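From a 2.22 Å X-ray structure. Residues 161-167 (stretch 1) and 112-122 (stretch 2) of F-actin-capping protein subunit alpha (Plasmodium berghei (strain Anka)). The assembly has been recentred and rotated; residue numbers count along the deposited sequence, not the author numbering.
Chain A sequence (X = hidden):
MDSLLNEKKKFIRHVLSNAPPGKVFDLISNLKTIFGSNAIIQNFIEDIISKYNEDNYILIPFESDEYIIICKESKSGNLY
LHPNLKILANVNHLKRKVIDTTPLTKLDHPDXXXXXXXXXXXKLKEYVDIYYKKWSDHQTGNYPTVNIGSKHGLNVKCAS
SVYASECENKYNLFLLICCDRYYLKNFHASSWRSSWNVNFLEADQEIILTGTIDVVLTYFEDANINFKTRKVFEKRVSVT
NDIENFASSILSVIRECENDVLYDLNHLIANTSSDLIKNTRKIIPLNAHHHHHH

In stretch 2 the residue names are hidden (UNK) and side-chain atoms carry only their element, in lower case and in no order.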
ATOM      1  N   SER A 161     -16.955  -7.579  22.356  1.00 35.65           N
ATOM      2  CA  SER A 161     -18.391  -7.762  22.356  1.00 42.68           C
ATOM      3  C   SER A 161     -18.655  -9.210  22.101  1.00 37.55           C
ATOM      4  O   SER A 161     -17.855  -9.837  21.437  1.00 37.47           O
ATOM      5  CB  SER A 161     -19.048  -6.902  21.217  1.00 45.53           C
ATOM      6  OG  SER A 161     -20.430  -7.140  21.259  1.00 55.65           O
ATOM      7  N   VAL A 162     -19.791  -9.737  22.542  1.00 45.39           N
ATOM      8  CA  VAL A 162     -20.175 -11.076  22.107  1.00 35.53           C
ATOM      9  C   VAL A 162     -21.606 -11.023  21.567  1.00 44.87           C
ATOM     10  O   VAL A 162     -22.512 -10.482  22.233  1.00 42.19           O
ATOM     11  CB  VAL A 162     -20.060 -12.154  23.224  1.00 44.56           C
ATOM     12  CG1 VAL A 162     -20.367 -13.500  22.605  1.00 36.13           C
ATOM     13  CG2 VAL A 162     -18.559 -12.331  23.823  1.00 35.28           C
ATOM     14  N   TYR A 163     -21.815 -11.646  20.389  1.00 39.64           N
ATOM     15  CA  TYR A 163     -23.097 -11.652  19.693  1.00 49.93           C
ATOM     16  C   TYR A 163     -23.669 -13.058  19.579  1.00 46.81           C
ATOM     17  O   TYR A 163     -22.938 -14.012  19.299  1.00 51.22           O
ATOM     18  CB  TYR A 163     -22.995 -11.076  18.197  1.00 49.50           C
ATOM     19  CG  TYR A 163     -22.340  -9.736  18.102  1.00 47.12           C
ATOM     20  CD1 TYR A 163     -23.106  -8.549  18.137  1.00 51.00           C
ATOM     21  CD2 TYR A 163     -20.978  -9.638  18.062  1.00 42.15           C
ATOM     22  CE1 TYR A 163     -22.511  -7.298  18.133  1.00 47.47           C
ATOM     23  CE2 TYR A 163     -20.352  -8.380  17.998  1.00 45.62           C
ATOM     24  CZ  TYR A 163     -21.100  -7.222  18.025  1.00 49.39           C
ATOM     25  OH  TYR A 163     -20.466  -5.970  17.996  1.00 49.74           O
ATOM     26  N   ALA A 164     -24.984 -13.190  19.707  1.00 55.07           N
ATOM     27  CA  ALA A 164     -25.581 -14.527  19.687  1.00 60.02           C
ATOM     28  C   ALA A 164     -26.733 -14.615  18.709  1.00 62.17           C
ATOM     29  O   ALA A 164     -27.568 -13.700  18.642  1.00 56.13           O
ATOM     30  CB  ALA A 164     -26.141 -14.906  21.036  1.00 57.01           C
ATOM     31  N   SER A 165     -26.788 -15.729  17.973  1.00 55.13           N
ATOM     32  CA  SER A 165     -27.909 -15.981  17.067  1.00 59.24           C
ATOM     33  C   SER A 165     -28.184 -17.472  17.069  1.00 57.93           C
ATOM     34  O   SER A 165     -27.359 -18.275  17.541  1.00 59.25           O
ATOM     35  CB  SER A 165     -27.639 -15.463  15.623  1.00 46.01           C
ATOM     36  OG  SER A 165     -26.373 -15.973  15.149  1.00 63.36           O
ATOM     37  N   GLU A 166     -29.311 -17.845  16.480  1.00 68.03           N
ATOM     38  CA  GLU A 166     -29.907 -19.172  16.638  1.00 82.93           C
ATOM     39  C   GLU A 166     -30.461 -19.566  15.269  1.00105.24           C
ATOM     40  O   GLU A 166     -31.519 -19.082  14.879  1.00104.01           O
ATOM     41  CB  GLU A 166     -31.001 -19.152  17.695  1.00 88.33           C
ATOM     42  CG  GLU A 166     -32.089 -20.240  17.532  1.00119.51           C
ATOM     43  CD  GLU A 166     -32.783 -20.583  18.848  1.00101.42           C
ATOM     44  OE1 GLU A 166     -32.697 -19.765  19.804  1.00 79.95           O
ATOM     45  OE2 GLU A 166     -33.392 -21.682  18.930  1.00112.06           O
ATOM     46  N   CYS A 167     -29.755 -20.463  14.574  1.00132.53           N
ATOM     47  CA  CYS A 167     -30.066 -20.872  13.201  1.00142.36           C
ATOM     48  C   CYS A 167     -30.577 -22.322  13.192  1.00136.87           C
ATOM     49  O   CYS A 167     -29.789 -23.272  13.175  1.00148.41           O
ATOM     50  CB  CYS A 167     -28.822 -20.685  12.305  1.00147.74           C
ATOM     51  SG  CYS A 167     -27.139 -21.196  12.957  1.00130.15           S
ATOM     52  N   UNK A 112     -31.612 -19.519  27.218  1.00 57.40           N
ATOM     53  CA  UNK A 112     -30.334 -20.147  27.516  1.00 65.02           C
ATOM     54  C   UNK A 112     -29.222 -19.588  26.612  1.00 59.20           C
ATOM     55  O   UNK A 112     -28.145 -19.215  27.095  1.00 55.88           O
ATOM     56  c   UNK A 112     -30.919 -22.190  26.159  1.00 79.76           C
ATOM     57  c   UNK A 112     -30.524 -21.674  27.481  1.00 59.96           C
ATOM     58  c   UNK A 112     -28.903 -22.334  29.276  1.00 81.08           C
ATOM     59  c   UNK A 112     -29.243 -22.406  27.819  1.00 68.19           C
ATOM     60  N   UNK A 113     -29.503 -19.373  25.335  1.00 62.43           N
ATOM     61  CA  UNK A 113     -28.523 -18.735  24.443  1.00 57.15           C
ATOM     62  C   UNK A 113     -27.940 -17.458  25.024  1.00 51.80           C
ATOM     63  O   UNK A 113     -26.730 -17.221  24.999  1.00 50.32           O
ATOM     64  c   UNK A 113     -28.326 -17.676  22.094  1.00 72.21           C
ATOM     65  c   UNK A 113     -29.203 -18.379  23.124  1.00 74.38           C
ATOM     66  c   UNK A 113     -27.183 -18.630  21.689  1.00 63.81           C
ATOM     67  c   UNK A 113     -29.159 -17.286  20.932  1.00 78.01           C
ATOM     68  N   UNK A 114     -28.802 -16.585  25.481  1.00 50.96           N
ATOM     69  CA  UNK A 114     -28.327 -15.354  26.091  1.00 52.72           C
ATOM     70  C   UNK A 114     -27.447 -15.672  27.291  1.00 48.32           C
ATOM     71  O   UNK A 114     -26.566 -14.893  27.645  1.00 59.45           O
ATOM     72  o   UNK A 114     -27.927 -11.127  27.006  1.00 48.52           O
ATOM     73  c   UNK A 114     -29.532 -14.454  26.444  1.00 56.26           C
ATOM     74  c   UNK A 114     -28.338 -12.162  26.406  1.00 53.74           C
ATOM     75  o   UNK A 114     -28.053 -12.461  25.217  1.00 52.46           O
ATOM     76  c   UNK A 114     -29.244 -13.125  27.183  1.00 48.83           C
ATOM     77  N   UNK A 115     -27.681 -16.785  27.960  1.00 51.87           N
ATOM     78  CA  UNK A 115     -26.841 -17.096  29.114  1.00 54.28           C
ATOM     79  C   UNK A 115     -25.444 -17.488  28.652  1.00 50.26           C
ATOM     80  O   UNK A 115     -24.435 -17.031  29.207  1.00 42.42           O
ATOM     81  n   UNK A 115     -31.364 -20.010  32.441  1.00121.99           N
ATOM     82  c   UNK A 115     -28.666 -17.866  30.805  1.00 77.16           C
ATOM     83  c   UNK A 115     -27.491 -18.234  29.904  1.00 61.10           C
ATOM     84  c   UNK A 115     -30.385 -18.851  32.461  1.00111.35           C
ATOM     85  c   UNK A 115     -29.126 -19.114  31.622  1.00 87.73           C
ATOM     86  N   UNK A 116     -25.352 -18.213  27.543  1.00 39.80           N
ATOM     87  CA  UNK A 116     -24.042 -18.451  26.951  1.00 46.64           C
ATOM     88  C   UNK A 116     -23.354 -17.145  26.583  1.00 47.41           C
ATOM     89  O   UNK A 116     -22.167 -16.962  26.888  1.00 45.62           O
ATOM     90  c   UNK A 116     -24.245 -19.329  25.732  1.00 43.33           C
ATOM     91  o   UNK A 116     -24.528 -24.869  26.728  1.00 52.25           O
ATOM     92  c   UNK A 116     -25.625 -22.789  26.408  1.00 56.68           C
ATOM     93  c   UNK A 116     -23.191 -21.601  26.129  1.00 60.18           C
ATOM     94  c   UNK A 116     -25.543 -21.436  26.184  1.00 49.75           C
ATOM     95  c   UNK A 116     -24.466 -23.551  26.509  1.00 52.44           C
ATOM     96  c   UNK A 116     -24.331 -20.818  26.013  1.00 45.96           C
ATOM     97  c   UNK A 116     -23.254 -22.984  26.354  1.00 48.60           C
ATOM     98  N   UNK A 117     -24.106 -16.213  25.939  1.00 54.57           N
ATOM     99  CA  UNK A 117     -23.542 -14.941  25.469  1.00 47.38           C
ATOM    100  C   UNK A 117     -23.063 -14.116  26.647  1.00 40.37           C
ATOM    101  O   UNK A 117     -21.977 -13.495  26.605  1.00 36.73           O
ATOM    102  n   UNK A 117     -25.296  -9.785  26.468  1.00 48.00           N
ATOM    103  c   UNK A 117     -25.049 -11.810  23.450  1.00 42.63           C
ATOM    104  c   UNK A 117     -24.767 -10.266  25.358  1.00 42.54           C
ATOM    105  c   UNK A 117     -23.996 -12.903  23.820  1.00 46.72           C
ATOM    106  c   UNK A 117     -24.605 -14.153  24.641  1.00 48.98           C
ATOM    107  n   UNK A 117     -25.480 -11.152  24.671  1.00 43.89           N
ATOM    108  n   UNK A 117     -23.576  -9.847  24.937  1.00 40.46           N
ATOM    109  N   UNK A 118     -23.887 -14.050  27.685  1.00 39.75           N
ATOM    110  CA  UNK A 118     -23.506 -13.243  28.843  1.00 38.66           C
ATOM    111  C   UNK A 118     -22.203 -13.798  29.424  1.00 49.72           C
ATOM    112  O   UNK A 118     -21.248 -13.035  29.668  1.00 47.53           O
ATOM    113  c   UNK A 118     -24.128 -12.633  31.159  1.00 42.57           C
ATOM    114  c   UNK A 118     -24.622 -13.199  29.879  1.00 43.23           C
ATOM    115  c   UNK A 118     -25.874 -12.275  29.364  1.00 39.11           C
ATOM    116  N   UNK A 119     -22.144 -15.140  29.625  1.00 52.07           N
ATOM    117  CA  UNK A 119     -20.954 -15.762  30.200  1.00 43.84           C
ATOM    118  C   UNK A 119     -19.744 -15.550  29.288  1.00 49.22           C
ATOM    119  O   UNK A 119     -18.633 -15.219  29.740  1.00 40.32           O
ATOM    120  c   UNK A 119     -21.173 -17.279  30.391  1.00 38.72           C
ATOM    121  N   UNK A 120     -19.914 -15.801  27.998  1.00 44.36           N
ATOM    122  CA  UNK A 120     -18.782 -15.534  27.132  1.00 43.05           C
ATOM    123  C   UNK A 120     -18.389 -14.063  27.152  1.00 39.52           C
ATOM    124  O   UNK A 120     -17.199 -13.753  27.088  1.00 41.26           O
ATOM    125  s   UNK A 120     -19.152 -17.735  25.417  1.00 49.45           S
ATOM    126  c   UNK A 120     -19.068 -15.943  25.741  1.00 40.23           C
ATOM    127  N   UNK A 121     -19.353 -13.168  27.363  1.00 42.55           N
ATOM    128  CA  UNK A 121     -19.052 -11.742  27.403  1.00 48.90           C
ATOM    129  C   UNK A 121     -18.194 -11.407  28.618  1.00 46.63           C
ATOM    130  O   UNK A 121     -17.205 -10.660  28.523  1.00 46.35           O
ATOM    131  o   UNK A 121     -19.713  -8.772  26.794  1.00 45.59           O
ATOM    132  c   UNK A 121     -20.372 -10.939  27.447  1.00 47.21           C
ATOM    133  c   UNK A 121     -20.133  -9.479  27.697  1.00 46.66           C
ATOM    134  n   UNK A 121     -20.292  -9.042  28.941  1.00 37.55           N
ATOM    135  N   UNK A 122     -18.596 -11.902  29.796  1.00 42.49           N
ATOM    136  CA  UNK A 122     -17.836 -11.638  31.024  1.00 47.80           C
ATOM    137  C   UNK A 122     -16.419 -12.178  30.976  1.00 39.72           C
ATOM    138  O   UNK A 122     -15.480 -11.506  31.421  1.00 40.68           O
ATOM    139  c   UNK A 122     -18.531 -12.274  32.227  1.00 52.00           C
ATOM    140  n   UNK A 122     -20.731 -12.408  33.166  1.00 42.82           N
ATOM    141  o   UNK A 122     -20.254 -10.768  31.685  1.00 55.24           O
ATOM    142  c   UNK A 122     -19.921 -11.769  32.354  1.00 59.29           C
TER
HETATM  143  O   HOH W   1     -21.180  -8.356  24.685  1.00 48.92           O

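Position 112 carries four carbons, forked at the first with one arm two carbons long, and makes no contact with the strand: Ile 112. Position 113 also has four carbons, but the fork lies at the second. Its CA-to-CB bond points toward the strand, and the branching carbon sits 3.7 Å from CB of Ala 164. It is Leu 113, whose CD2 lies 4.2 Å from CB of Glu 166, a poorly ordered residue.

Position 114 has three carbons, the third bearing two oxygens. That carboxylate marks Glu 114; its CA-to-CB bond points sideways, and it makes no direct contact with the strand. At 115, four carbons in a row end in nitrogen, out of reach of the strand: Lys 115. Position 116 shows one carbon, then a six-carbon ring bearing one oxygen; this is Tyr 116, and its end leads away from the strand.

Position 117 has three carbons, a nitrogen, and a carbon carrying two more nitrogens. One terminal nitrogen lies 3.0 Å from O of Val 162. The guanidinium identifies Arg 117, and NH1 donates to that carbonyl O at an angle of 167°, with the oxygen at the edge of the group, near its plane. NE bonds OE1 of Glu 114 at 2.9 Å in a salt bridge, and NH2 donates to OE2 of Glu 114 at 3.0 Å, so the carboxylate braces the arginine from one helical turn earlier.

Three carbons, the first carrying the other two, make 118 Val 118, pointing away. A single carbon at 119 gives Ala 119, out of reach. Position 120 has one carbon and a sulfur: Cys 120, with CB 4.1 Å from CG2 of Val 162.

Positions 121 and 122 each have two carbons, the second carrying one oxygen and one nitrogen. The first is Asn 121, whose CA lies 3.7 Å from CG2 of Val 162; the other, pointing away, is Asn 122. ND2 of Asn 121 donates to OD1 of Asn 122 at 3.2 Å.

The helix runs nearly antiparallel to the strand, at 165°, with a closest axial approach of 7.7 Å. Strand alternation turns Val 162, Ala 164 and Glu 166 toward it, while Ser 161, Tyr 163 and Ser 165 point away. Val 162 packs near Cys 120 and Asn 121, and Ala 164 against Leu 113. Between these apolar patches, Arg 117 supplies the direct hydrogen bond. Water 1 adds a polar link, donating to OD1 of Asn 121 at 2.6 Å and accepting from N of Val 162 at 2.9 Å.

Stretch 2 112-122: ILEKYRVACNN
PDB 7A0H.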